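Local coordinates for cell division control protein 13 (Saccharomyces cerevisiae, PDB 4HCE), which probably helps maintain telomeres through an OB-fold domain whose dimerization is required for productive binding of its partner Stn1, at residues B[5-9]-B[61-65]; B[29-34]-B[84-89]; B[102-108]-B[121-127]. All coordinates share one frame; numbering follows the deposited sequence.

Contact 1: B[5-9]-B[61-65]; sequences YEQLS and GVNCI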
ATOM      1  N   TYR B   5       2.309   1.367  16.712  1.00 35.00           N
ATOM      2  CA  TYR B   5       2.219   1.435  15.256  1.00 33.03           C
ATOM      3  C   TYR B   5       1.634   2.752  14.786  1.00 31.81           C
ATOM      4  O   TYR B   5       2.100   3.329  13.780  1.00 30.77           O
ATOM      5  CB  TYR B   5       1.538   0.196  14.637  1.00 32.81           C
ATOM      6  CG  TYR B   5       2.262  -1.082  15.015  1.00 33.15           C
ATOM      7  CD1 TYR B   5       3.586  -1.295  14.636  1.00 34.52           C
ATOM      8  CD2 TYR B   5       1.639  -2.052  15.793  1.00 33.33           C
ATOM      9  CE1 TYR B   5       4.267  -2.450  15.007  1.00 34.75           C
ATOM     10  CE2 TYR B   5       2.304  -3.206  16.170  1.00 34.54           C
ATOM     11  CZ  TYR B   5       3.610  -3.405  15.778  1.00 34.40           C
ATOM     12  OH  TYR B   5       4.248  -4.557  16.150  1.00 32.92           O
ATOM     13  N   GLU B   6       0.655   3.244  15.538  1.00 29.99           N
ATOM     14  CA  GLU B   6       0.128   4.574  15.309  1.00 32.56           C
ATOM     15  C   GLU B   6       1.213   5.634  15.499  1.00 30.68           C
ATOM     16  O   GLU B   6       1.349   6.520  14.669  1.00 29.20           O
ATOM     17  CB  GLU B   6      -1.108   4.833  16.180  1.00 38.41           C
ATOM     18  CG  GLU B   6      -2.206   3.801  15.912  1.00 46.22           C
ATOM     19  CD  GLU B   6      -3.371   3.858  16.879  1.00 52.85           C
ATOM     20  OE1 GLU B   6      -3.668   2.826  17.538  1.00 59.71           O
ATOM     21  OE2 GLU B   6      -4.014   4.925  16.965  1.00 58.86           O
ATOM     22  N   GLN B   7       2.024   5.524  16.546  1.00 29.13           N
ATOM     23  CA  GLN B   7       3.124   6.489  16.717  1.00 28.94           C
ATOM     24  C   GLN B   7       4.236   6.294  15.701  1.00 28.79           C
ATOM     25  O   GLN B   7       4.748   7.267  15.159  1.00 27.87           O
ATOM     26  CB  GLN B   7       3.634   6.510  18.161  1.00 28.49           C
ATOM     27  CG  GLN B   7       2.567   7.066  19.098  1.00 27.03           C
ATOM     28  CD  GLN B   7       2.339   8.541  18.874  1.00 27.86           C
ATOM     29  OE1 GLN B   7       3.305   9.331  18.810  1.00 28.34           O
ATOM     30  NE2 GLN B   7       1.074   8.935  18.749  1.00 27.49           N
ATOM     31  N   LEU B   8       4.575   5.045  15.376  1.00 28.85           N
ATOM     32  CA  LEU B   8       5.546   4.833  14.280  1.00 29.73           C
ATOM     33  C   LEU B   8       5.139   5.474  12.965  1.00 29.57           C
ATOM     34  O   LEU B   8       6.003   5.894  12.187  1.00 30.50           O
ATOM     35  CB  LEU B   8       5.800   3.345  14.018  1.00 30.30           C
ATOM     36  CG  LEU B   8       6.851   2.676  14.884  1.00 30.79           C
ATOM     37  CD1 LEU B   8       6.967   1.233  14.409  1.00 29.92           C
ATOM     38  CD2 LEU B   8       8.177   3.420  14.739  1.00 29.03           C
ATOM     39  N   SER B   9       3.831   5.495  12.685  1.00 29.14           N
ATOM     40  CA  SER B   9       3.334   6.013  11.407  1.00 30.07           C
ATOM     41  C   SER B   9       3.438   7.523  11.297  1.00 30.26           C
ATOM     42  O   SER B   9       3.176   8.086  10.241  1.00 31.89           O
ATOM     43  CB  SER B   9       1.900   5.553  11.140  1.00 30.46           C
ATOM     44  OG  SER B   9       1.860   4.131  11.240  1.00 33.85           O
ATOM     45  N   GLY B  61      -0.309   0.612   9.970  1.00 31.00           N
ATOM     46  CA  GLY B  61      -0.361   1.898  10.634  1.00 30.76           C
ATOM     47  C   GLY B  61      -1.135   1.894  11.927  1.00 31.77           C
ATOM     48  O   GLY B  61      -1.073   2.867  12.670  1.00 35.58           O
ATOM     49  N   VAL B  62      -1.898   0.838  12.200  1.00 31.31           N
ATOM     50  CA  VAL B  62      -2.513   0.712  13.523  1.00 31.81           C
ATOM     51  C   VAL B  62      -2.172  -0.606  14.206  1.00 31.96           C
ATOM     52  O   VAL B  62      -1.999  -0.656  15.409  1.00 34.34           O
ATOM     53  CB  VAL B  62      -4.041   1.076  13.539  1.00 34.31           C
ATOM     54  CG1 VAL B  62      -4.555   1.462  12.174  1.00 31.86           C
ATOM     55  CG2 VAL B  62      -4.918   0.025  14.212  1.00 33.36           C
ATOM     56  N   ASN B  63      -1.971  -1.634  13.399  1.00 32.31           N
ATOM     57  CA  ASN B  63      -1.939  -3.022  13.823  1.00 31.88           C
ATOM     58  C   ASN B  63      -0.594  -3.654  13.582  1.00 29.82           C
ATOM     59  O   ASN B  63      -0.256  -4.671  14.164  1.00 28.04           O
ATOM     60  CB  ASN B  63      -2.859  -3.791  12.870  1.00 38.01           C
ATOM     61  CG  ASN B  63      -3.658  -4.774  13.589  1.00 40.41           C
ATOM     62  OD1 ASN B  63      -3.606  -4.796  14.811  1.00 46.60           O
ATOM     63  ND2 ASN B  63      -4.403  -5.570  12.891  1.00 39.44           N
ATOM     64  N   CYS B  64       0.112  -3.070  12.623  1.00 28.06           N
ATOM     65  CA  CYS B  64       1.293  -3.626  12.036  1.00 27.80           C
ATOM     66  C   CYS B  64       1.878  -2.474  11.258  1.00 27.81           C
ATOM     67  O   CYS B  64       1.245  -1.424  11.123  1.00 26.93           O
ATOM     68  CB  CYS B  64       0.925  -4.779  11.094  1.00 29.43           C
ATOM     69  SG  CYS B  64      -0.146  -4.369   9.675  1.00 30.81           S
ATOM     70  N   ILE B  65       3.086  -2.640  10.748  1.00 28.51           N
ATOM     71  CA  ILE B  65       3.540  -1.673   9.778  1.00 29.34           C
ATOM     72  C   ILE B  65       3.802  -2.335   8.438  1.00 28.73           C
ATOM     73  O   ILE B  65       4.184  -3.526   8.364  1.00 28.60           O
ATOM     74  CB  ILE B  65       4.748  -0.833  10.254  1.00 30.76           C
ATOM     75  CG1 ILE B  65       5.911  -1.725  10.649  1.00 32.74           C
ATOM     76  CG2 ILE B  65       4.345   0.129  11.383  1.00 30.62           C
ATOM     77  CD1 ILE B  65       7.232  -1.098  10.252  1.00 34.93           C
TER

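Contact 2: B[29-34]-B[84-89]; sequences PQFASI and CQSDKI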
ATOM      1  N   PRO B  29       0.396 -10.806  -2.572  1.00 37.11           N
ATOM      2  CA  PRO B  29       0.597 -12.104  -1.908  1.00 36.78           C
ATOM      3  C   PRO B  29       0.989 -13.234  -2.864  1.00 37.77           C
ATOM      4  O   PRO B  29       1.495 -14.269  -2.425  1.00 35.69           O
ATOM      5  CB  PRO B  29      -0.765 -12.387  -1.257  1.00 38.09           C
ATOM      6  CG  PRO B  29      -1.759 -11.622  -2.074  1.00 36.38           C
ATOM      7  CD  PRO B  29      -1.033 -10.426  -2.647  1.00 36.64           C
ATOM      8  N   GLN B  30       0.759 -13.017  -4.155  1.00 38.99           N
ATOM      9  CA  GLN B  30       1.119 -13.970  -5.193  1.00 42.59           C
ATOM     10  C   GLN B  30       1.948 -13.303  -6.292  1.00 40.67           C
ATOM     11  O   GLN B  30       1.648 -12.188  -6.718  1.00 39.03           O
ATOM     12  CB  GLN B  30      -0.148 -14.547  -5.823  1.00 50.44           C
ATOM     13  CG  GLN B  30      -0.590 -15.894  -5.299  1.00 56.09           C
ATOM     14  CD  GLN B  30      -1.497 -16.581  -6.301  1.00 64.93           C
ATOM     15  OE1 GLN B  30      -1.025 -17.235  -7.242  1.00 66.96           O
ATOM     16  NE2 GLN B  30      -2.807 -16.405  -6.132  1.00 64.76           N
ATOM     17  N   PHE B  31       2.983 -13.990  -6.763  1.00 38.59           N
ATOM     18  CA  PHE B  31       3.784 -13.482  -7.886  1.00 36.97           C
ATOM     19  C   PHE B  31       4.743 -14.567  -8.311  1.00 37.45           C
ATOM     20  O   PHE B  31       5.099 -15.430  -7.498  1.00 38.84           O
ATOM     21  CB  PHE B  31       4.534 -12.167  -7.547  1.00 35.67           C
ATOM     22  CG  PHE B  31       5.339 -12.217  -6.262  1.00 33.89           C
ATOM     23  CD1 PHE B  31       6.667 -12.669  -6.263  1.00 33.53           C
ATOM     24  CD2 PHE B  31       4.772 -11.807  -5.055  1.00 33.15           C
ATOM     25  CE1 PHE B  31       7.406 -12.712  -5.077  1.00 33.87           C
ATOM     26  CE2 PHE B  31       5.507 -11.841  -3.870  1.00 32.92           C
ATOM     27  CZ  PHE B  31       6.829 -12.305  -3.882  1.00 33.08           C
ATOM     28  N   ALA B  32       5.182 -14.512  -9.567  1.00 38.24           N
ATOM     29  CA  ALA B  32       5.953 -15.600 -10.151  1.00 39.10           C
ATOM     30  C   ALA B  32       7.424 -15.279 -10.477  1.00 39.16           C
ATOM     31  O   ALA B  32       8.232 -16.192 -10.560  1.00 39.50           O
ATOM     32  CB  ALA B  32       5.238 -16.134 -11.383  1.00 39.60           C
ATOM     33  N   SER B  33       7.765 -14.005 -10.675  1.00 37.61           N
ATOM     34  CA  SER B  33       9.132 -13.637 -11.019  1.00 38.22           C
ATOM     35  C   SER B  33       9.408 -12.215 -10.578  1.00 37.76           C
ATOM     36  O   SER B  33       8.495 -11.495 -10.193  1.00 38.78           O
ATOM     37  CB  SER B  33       9.410 -13.785 -12.535  1.00 41.30           C
ATOM     38  OG  SER B  33       9.172 -12.565 -13.255  1.00 42.30           O
ATOM     39  N   ILE B  34      10.676 -11.828 -10.650  1.00 36.42           N
ATOM     40  CA  ILE B  34      11.130 -10.473 -10.387  1.00 36.40           C
ATOM     41  C   ILE B  34      10.468  -9.436 -11.302  1.00 37.15           C
ATOM     42  O   ILE B  34      10.365  -8.263 -10.940  1.00 35.43           O
ATOM     43  CB  ILE B  34      12.686 -10.379 -10.490  1.00 36.63           C
ATOM     44  CG1 ILE B  34      13.207  -9.031  -9.959  1.00 36.64           C
ATOM     45  CG2 ILE B  34      13.179 -10.647 -11.925  1.00 35.63           C
ATOM     46  CD1 ILE B  34      12.963  -8.793  -8.476  1.00 34.54           C
ATOM     47  N   CYS B  84      12.564 -15.432  -6.378  1.00 36.00           N
ATOM     48  CA  CYS B  84      11.554 -14.395  -6.404  1.00 37.46           C
ATOM     49  C   CYS B  84      10.180 -14.879  -6.912  1.00 38.08           C
ATOM     50  O   CYS B  84       9.641 -14.345  -7.873  1.00 37.92           O
ATOM     51  CB  CYS B  84      12.071 -13.174  -7.159  1.00 39.75           C
ATOM     52  SG  CYS B  84      11.025 -11.717  -6.925  1.00 45.28           S
ATOM     53  N   GLN B  85       9.660 -15.922  -6.260  1.00 37.71           N
ATOM     54  CA  GLN B  85       8.284 -16.361  -6.380  1.00 39.87           C
ATOM     55  C   GLN B  85       7.685 -16.309  -4.960  1.00 38.60           C
ATOM     56  O   GLN B  85       8.409 -16.469  -3.967  1.00 36.69           O
ATOM     57  CB  GLN B  85       8.197 -17.783  -6.958  1.00 43.38           C
ATOM     58  CG  GLN B  85       7.733 -18.828  -5.946  1.00 49.87           C
ATOM     59  CD  GLN B  85       6.667 -19.749  -6.504  1.00 57.55           C
ATOM     60  OE1 GLN B  85       6.963 -20.630  -7.318  1.00 65.06           O
ATOM     61  NE2 GLN B  85       5.414 -19.548  -6.080  1.00 55.55           N
ATOM     62  N   SER B  86       6.378 -16.071  -4.854  1.00 37.30           N
ATOM     63  CA  SER B  86       5.772 -15.817  -3.548  1.00 36.81           C
ATOM     64  C   SER B  86       5.866 -17.012  -2.577  1.00 37.12           C
ATOM     65  O   SER B  86       6.107 -16.813  -1.384  1.00 38.93           O
ATOM     66  CB  SER B  86       4.336 -15.299  -3.674  1.00 38.08           C
ATOM     67  OG  SER B  86       3.569 -16.066  -4.604  1.00 41.37           O
ATOM     68  N   ASP B  87       5.697 -18.236  -3.071  1.00 35.62           N
ATOM     69  CA  ASP B  87       5.932 -19.437  -2.243  1.00 37.80           C
ATOM     70  C   ASP B  87       7.307 -19.472  -1.625  1.00 36.05           C
ATOM     71  O   ASP B  87       7.453 -19.830  -0.462  1.00 36.32           O
ATOM     72  CB  ASP B  87       5.757 -20.722  -3.052  1.00 40.45           C
ATOM     73  CG  ASP B  87       4.315 -21.027  -3.332  1.00 44.13           C
ATOM     74  OD1 ASP B  87       4.057 -21.889  -4.198  1.00 48.42           O
ATOM     75  OD2 ASP B  87       3.433 -20.402  -2.695  1.00 44.61           O
ATOM     76  N   LYS B  88       8.314 -19.104  -2.412  1.00 34.43           N
ATOM     77  CA  LYS B  88       9.686 -19.170  -1.948  1.00 34.35           C
ATOM     78  C   LYS B  88      10.030 -18.037  -0.989  1.00 32.44           C
ATOM     79  O   LYS B  88      10.749 -18.259  -0.036  1.00 32.34           O
ATOM     80  CB  LYS B  88      10.646 -19.198  -3.127  1.00 35.28           C
ATOM     81  CG  LYS B  88      10.523 -20.459  -3.941  1.00 38.75           C
ATOM     82  CD  LYS B  88      11.337 -20.312  -5.209  1.00 42.70           C
ATOM     83  CE  LYS B  88      11.603 -21.662  -5.845  1.00 41.64           C
ATOM     84  NZ  LYS B  88      12.326 -21.350  -7.101  1.00 44.12           N
ATOM     85  N   ILE B  89       9.501 -16.838  -1.240  1.00 31.95           N
ATOM     86  CA  ILE B  89       9.748 -15.676  -0.375  1.00 31.59           C
ATOM     87  C   ILE B  89       9.012 -15.922   0.943  1.00 31.24           C
ATOM     88  O   ILE B  89       9.539 -15.648   2.016  1.00 31.94           O
ATOM     89  CB  ILE B  89       9.296 -14.328  -1.019  1.00 31.44           C
ATOM     90  CG1 ILE B  89      10.017 -14.018  -2.342  1.00 31.72           C
ATOM     91  CG2 ILE B  89       9.406 -13.164  -0.047  1.00 30.56           C
ATOM     92  CD1 ILE B  89      11.507 -14.126  -2.331  1.00 34.18           C
TER

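Contact 3: B[102-108]-B[121-127]; sequences SVEVERI and AVWSLKN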
ATOM      1  N   SER B 102      13.704 -10.149  13.200  1.00 28.24           N
ATOM      2  CA  SER B 102      14.121  -8.856  13.638  1.00 29.09           C
ATOM      3  C   SER B 102      14.484  -8.015  12.418  1.00 28.85           C
ATOM      4  O   SER B 102      15.221  -8.485  11.533  1.00 30.39           O
ATOM      5  CB  SER B 102      15.323  -9.006  14.569  1.00 30.66           C
ATOM      6  OG  SER B 102      15.664  -7.731  15.084  1.00 35.30           O
ATOM      7  N   VAL B 103      13.990  -6.780  12.370  1.00 27.04           N
ATOM      8  CA  VAL B 103      14.228  -5.906  11.219  1.00 27.17           C
ATOM      9  C   VAL B 103      14.686  -4.517  11.675  1.00 29.40           C
ATOM     10  O   VAL B 103      14.323  -4.035  12.761  1.00 30.04           O
ATOM     11  CB  VAL B 103      12.967  -5.762  10.309  1.00 27.45           C
ATOM     12  CG1 VAL B 103      12.546  -7.098   9.712  1.00 26.60           C
ATOM     13  CG2 VAL B 103      11.803  -5.150  11.070  1.00 26.48           C
ATOM     14  N   GLU B 104      15.497  -3.873  10.855  1.00 29.57           N
ATOM     15  CA  GLU B 104      15.691  -2.451  11.006  1.00 29.89           C
ATOM     16  C   GLU B 104      15.002  -1.821   9.836  1.00 28.35           C
ATOM     17  O   GLU B 104      15.209  -2.232   8.704  1.00 30.02           O
ATOM     18  CB  GLU B 104      17.161  -2.064  11.044  1.00 31.69           C
ATOM     19  CG  GLU B 104      17.732  -2.186  12.433  1.00 36.87           C
ATOM     20  CD  GLU B 104      19.205  -1.883  12.494  1.00 40.99           C
ATOM     21  OE1 GLU B 104      19.784  -2.090  13.590  1.00 43.76           O
ATOM     22  OE2 GLU B 104      19.774  -1.448  11.458  1.00 41.13           O
ATOM     23  N   VAL B 105      14.169  -0.833  10.118  1.00 26.80           N
ATOM     24  CA  VAL B 105      13.434  -0.153   9.069  1.00 27.19           C
ATOM     25  C   VAL B 105      13.838   1.309   9.071  1.00 28.70           C
ATOM     26  O   VAL B 105      14.206   1.864  10.121  1.00 27.51           O
ATOM     27  CB  VAL B 105      11.897  -0.332   9.189  1.00 26.83           C
ATOM     28  CG1 VAL B 105      11.522  -1.798   9.026  1.00 25.79           C
ATOM     29  CG2 VAL B 105      11.356   0.199  10.513  1.00 26.63           C
ATOM     30  N   GLU B 106      13.772   1.918   7.885  1.00 28.85           N
ATOM     31  CA  GLU B 106      14.180   3.283   7.710  1.00 29.21           C
ATOM     32  C   GLU B 106      13.089   4.042   6.999  1.00 28.92           C
ATOM     33  O   GLU B 106      12.607   3.604   5.967  1.00 29.14           O
ATOM     34  CB  GLU B 106      15.467   3.355   6.899  1.00 31.17           C
ATOM     35  CG  GLU B 106      16.035   4.760   6.840  1.00 34.55           C
ATOM     36  CD  GLU B 106      17.343   4.872   6.068  1.00 39.67           C
ATOM     37  OE1 GLU B 106      17.892   5.992   6.076  1.00 44.86           O
ATOM     38  OE2 GLU B 106      17.829   3.880   5.457  1.00 40.68           O
ATOM     39  N   ARG B 107      12.728   5.194   7.564  1.00 28.02           N
ATOM     40  CA  ARG B 107      11.716   6.063   7.025  1.00 28.99           C
ATOM     41  C   ARG B 107      12.358   6.843   5.869  1.00 31.18           C
ATOM     42  O   ARG B 107      13.301   7.630   6.084  1.00 30.17           O
ATOM     43  CB  ARG B 107      11.260   7.038   8.126  1.00 29.28           C
ATOM     44  CG  ARG B 107       9.968   7.763   7.827  1.00 29.30           C
ATOM     45  CD  ARG B 107       8.853   6.725   7.756  1.00 29.99           C
ATOM     46  NE  ARG B 107       7.547   7.344   7.813  1.00 29.19           N
ATOM     47  CZ  ARG B 107       6.400   6.726   7.582  1.00 28.81           C
ATOM     48  NH1 ARG B 107       6.363   5.436   7.258  1.00 27.91           N
ATOM     49  NH2 ARG B 107       5.284   7.418   7.682  1.00 28.58           N
ATOM     50  N   ILE B 108      11.849   6.637   4.657  1.00 31.09           N
ATOM     51  CA  ILE B 108      12.407   7.294   3.469  1.00 33.75           C
ATOM     52  C   ILE B 108      11.320   8.079   2.733  1.00 34.77           C
ATOM     53  O   ILE B 108      10.127   7.810   2.880  1.00 33.81           O
ATOM     54  CB  ILE B 108      13.062   6.280   2.485  1.00 34.17           C
ATOM     55  CG1 ILE B 108      12.039   5.229   2.015  1.00 33.65           C
ATOM     56  CG2 ILE B 108      14.303   5.622   3.088  1.00 31.21           C
ATOM     57  CD1 ILE B 108      12.475   4.502   0.753  1.00 34.59           C
ATOM     58  N   ALA B 121       6.060   9.210   2.393  1.00 38.42           N
ATOM     59  CA  ALA B 121       6.944   8.667   3.435  1.00 36.03           C
ATOM     60  C   ALA B 121       6.539   7.225   3.649  1.00 33.76           C
ATOM     61  O   ALA B 121       5.380   6.939   3.849  1.00 34.90           O
ATOM     62  CB  ALA B 121       6.837   9.447   4.735  1.00 33.03           C
ATOM     63  N   VAL B 122       7.502   6.319   3.574  1.00 31.88           N
ATOM     64  CA  VAL B 122       7.239   4.908   3.795  1.00 30.16           C
ATOM     65  C   VAL B 122       8.387   4.363   4.633  1.00 30.04           C
ATOM     66  O   VAL B 122       9.443   5.007   4.745  1.00 27.42           O
ATOM     67  CB  VAL B 122       7.142   4.124   2.464  1.00 30.51           C
ATOM     68  CG1 VAL B 122       5.957   4.610   1.613  1.00 30.10           C
ATOM     69  CG2 VAL B 122       8.439   4.239   1.674  1.00 29.49           C
ATOM     70  N   TRP B 123       8.157   3.191   5.229  1.00 27.46           N
ATOM     71  CA  TRP B 123       9.207   2.413   5.840  1.00 27.09           C
ATOM     72  C   TRP B 123       9.864   1.528   4.810  1.00 28.23           C
ATOM     73  O   TRP B 123       9.191   0.773   4.100  1.00 27.90           O
ATOM     74  CB  TRP B 123       8.621   1.549   6.962  1.00 25.93           C
ATOM     75  CG  TRP B 123       8.224   2.361   8.164  1.00 24.94           C
ATOM     76  CD1 TRP B 123       6.941   2.625   8.633  1.00 24.42           C
ATOM     77  CD2 TRP B 123       9.125   3.070   9.086  1.00 24.17           C
ATOM     78  NE1 TRP B 123       6.983   3.418   9.759  1.00 23.83           N
ATOM     79  CE2 TRP B 123       8.262   3.701  10.098  1.00 24.21           C
ATOM     80  CE3 TRP B 123      10.494   3.223   9.180  1.00 23.00           C
ATOM     81  CZ2 TRP B 123       8.785   4.460  11.136  1.00 24.12           C
ATOM     82  CZ3 TRP B 123      11.010   3.976  10.236  1.00 23.71           C
ATOM     83  CH2 TRP B 123      10.175   4.597  11.177  1.00 24.10           C
ATOM     84  N   SER B 124      11.181   1.589   4.703  1.00 28.74           N
ATOM     85  CA  SER B 124      11.859   0.626   3.856  1.00 30.36           C
ATOM     86  C   SER B 124      12.753  -0.311   4.645  1.00 28.74           C
ATOM     87  O   SER B 124      13.230   0.052   5.707  1.00 28.52           O
ATOM     88  CB  SER B 124      12.682   1.324   2.789  1.00 31.57           C
ATOM     89  OG  SER B 124      13.732   1.996   3.429  1.00 37.83           O
ATOM     90  N   LEU B 125      12.999  -1.498   4.101  1.00 28.45           N
ATOM     91  CA  LEU B 125      13.774  -2.498   4.798  1.00 29.27           C
ATOM     92  C   LEU B 125      15.254  -2.188   4.788  1.00 31.98           C
ATOM     93  O   LEU B 125      15.904  -2.292   3.761  1.00 33.52           O
ATOM     94  CB  LEU B 125      13.548  -3.883   4.178  1.00 28.99           C
ATOM     95  CG  LEU B 125      14.145  -5.065   4.936  1.00 29.54           C
ATOM     96  CD1 LEU B 125      14.287  -4.742   6.426  1.00 28.56           C
ATOM     97  CD2 LEU B 125      13.243  -6.266   4.746  1.00 30.22           C
ATOM     98  N   LYS B 126      15.785  -1.792   5.941  1.00 34.24           N
ATOM     99  CA  LYS B 126      17.212  -1.547   6.072  1.00 34.28           C
ATOM    100  C   LYS B 126      17.975  -2.856   6.312  1.00 35.14           C
ATOM    101  O   LYS B 126      18.936  -3.162   5.622  1.00 37.34           O
ATOM    102  CB  LYS B 126      17.512  -0.569   7.194  1.00 33.87           C
ATOM    103  CG  LYS B 126      18.917  -0.014   7.142  1.00 35.42           C
ATOM    104  CD  LYS B 126      19.086   1.096   8.167  1.00 37.07           C
ATOM    105  CE  LYS B 126      20.302   1.943   7.819  1.00 37.87           C
ATOM    106  NZ  LYS B 126      21.499   1.444   8.534  1.00 37.93           N
ATOM    107  N   ASN B 127      17.562  -3.595   7.332  1.00 34.12           N
ATOM    108  CA  ASN B 127      18.176  -4.864   7.675  1.00 34.28           C
ATOM    109  C   ASN B 127      17.123  -5.851   8.092  1.00 31.73           C
ATOM    110  O   ASN B 127      16.060  -5.466   8.571  1.00 29.00           O
ATOM    111  CB  ASN B 127      19.171  -4.696   8.814  1.00 35.44           C
ATOM    112  CG  ASN B 127      20.441  -4.042   8.356  1.00 41.21           C
ATOM    113  OD1 ASN B 127      21.089  -4.504   7.404  1.00 43.03           O
ATOM    114  ND2 ASN B 127      20.805  -2.946   9.012  1.00 42.26           N
TER
HETATM  115  O   HOH W   1      17.128   1.307   3.760  1.00 61.96           O

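Contact 1: B[5-9]-B[61-65]
Y5 O is gripped twice by S9, whose OG donates to it at 2.7 Å and whose backbone N does so at 3.0 Å, the two donors arriving from opposite faces of the carbonyl plane. S9 OG also rests on G61 CA, where the end of the helix segment meets the loop leading into strand 65-69 of the OB fold. Y5 supplies the largest share of the helix's contact: with CG anti to the carbonyl carbon (chi1 -58°), its ring lies across the loop, and C64 CA lies over the centre of one face, 3.9 Å from the ring plane. V62 O sits near the ring plane at the edge, and a hydrogen bond between Y5 OH and Q48 N holds the far end. Y5 CD1 meets I65 CG2 at 3.6 Å, the two side chains crossing at about a right angle, and L8 CD1 reaches the same methyl more loosely. The backbone of G61, at phi 93°, suits a residue without a side chain, since a CB would press on the preceding carbonyl oxygen and come close to S9 OG. V62 also packs on L10 of the second subunit. E6 CG lies 3.9 Å from V62 CA.

Contact 2: B[29-34]-B[84-89]
F31 and S86 both take the crowded position at chi1, each with its first side-chain branch set between its own backbone N and carbonyl carbon: the F31 torsion (51°) swings the ring over S86 CB, while that of S86 (46°) turns OG to F31 N. S86 CB lies over one face of the F31 ring as a CH-pi contact, 3.8 Å from the centroid and 16° off the normal, displaced toward the rim. S86 OG meanwhile reaches back to the loop and accepts the hydrogen bond of F31 N at 3.1 Å. The exchange is reciprocal: S86 N donates to F31 O at 3.0 Å, so the two residues are tied in both directions, and the ring is held over the helix start. S86 opens helix 86-92, with Q85 at the N-cap position and Q85 O taking the bond of I89 N; the loop carbonyl of F31 therefore satisfies an amide of the first turn, which has no helical acceptor before it. The loop itself joins strands 16-27 and 42-47 of the OB fold, so this contact fastens a strand connection to a helix. At the ring edge, C84 O lies in plane 3.8 Å from F31 CD1, while C84 SG approaches obliquely in a sulfur-aromatic contact. F37 adds an edge-to-face partner to the ring, and M26 of strand 16-27 touches F31, S86 and I89 alike. Further along, C84 SG is wedged against I34, 3.8 Å from CD1, and I89 CG1 meets F31 CZ at 3.9 Å.

Contact 3: B[102-108]-B[121-127]
E104 O accepts two backbone amides, K126 N at 2.9 Å and N127 N at 3.0 Å, and this doubling on one carbonyl is a classic beta bulge, shifting the register by one residue. E104 N donates in turn to N127 O, an atom whose place is less sure. The E104 and N127 side chains run alongside each other: N127 ND2 donates in its own amide plane to E104 OE2 at 3.0 Å, meeting it from above the carboxylate plane, while E104 OE1 is taken by a salt bridge to R18. Past the bulge the antiparallel ladder is regular. E106 and S124 exchange both amide bonds, S124 N meeting E106 O at 2.8 Å, and I108 and V122 do likewise. E106 OE2 also accepts from a water. Strands 101-110 and 120-129 form a beta hairpin of the OB fold, and R107 and W123 form a non-hydrogen-bonded pair on the face that also carries V105 and L125. The R107 chain bends at chi2 (64°), which lays CD over the centre of the six-membered ring at 3.8 Å and the guanidinium, tilted 42° to it, over the five-membered ring in a cation-pi contact. R107 NE is satisfied by A11 O. V105 CG2 lies 3.4 Å from W123 CE3. A serine in place of W123 takes away the aromatic surface under R107, whose guanidinium would probably be held less firmly, and a gap would be likely to open beside V105 CG2.

Contacts 1 and 2 interleave along the chain, their segments running 5-9, 29-34, 61-65 and 84-89, whereas contact 3 opens only after both have closed. The first two lie on opposite sides of the chain's centre, 26 Å apart between centres, one where the N-terminal helix meets a loop and the other where a loop meets helix 86-92. Contact 3 belongs to the sheet itself. It touches contact 1, with L8 and I65 both reaching W123, but stays about 9 Å from contact 2 at the nearest atoms. Helix 86-92 is the element before strand 101-110 in the chain, linking contact 2 to contact 3. All three touch the second subunit, so these elements of the OB fold lie at least partly at the dimer interface.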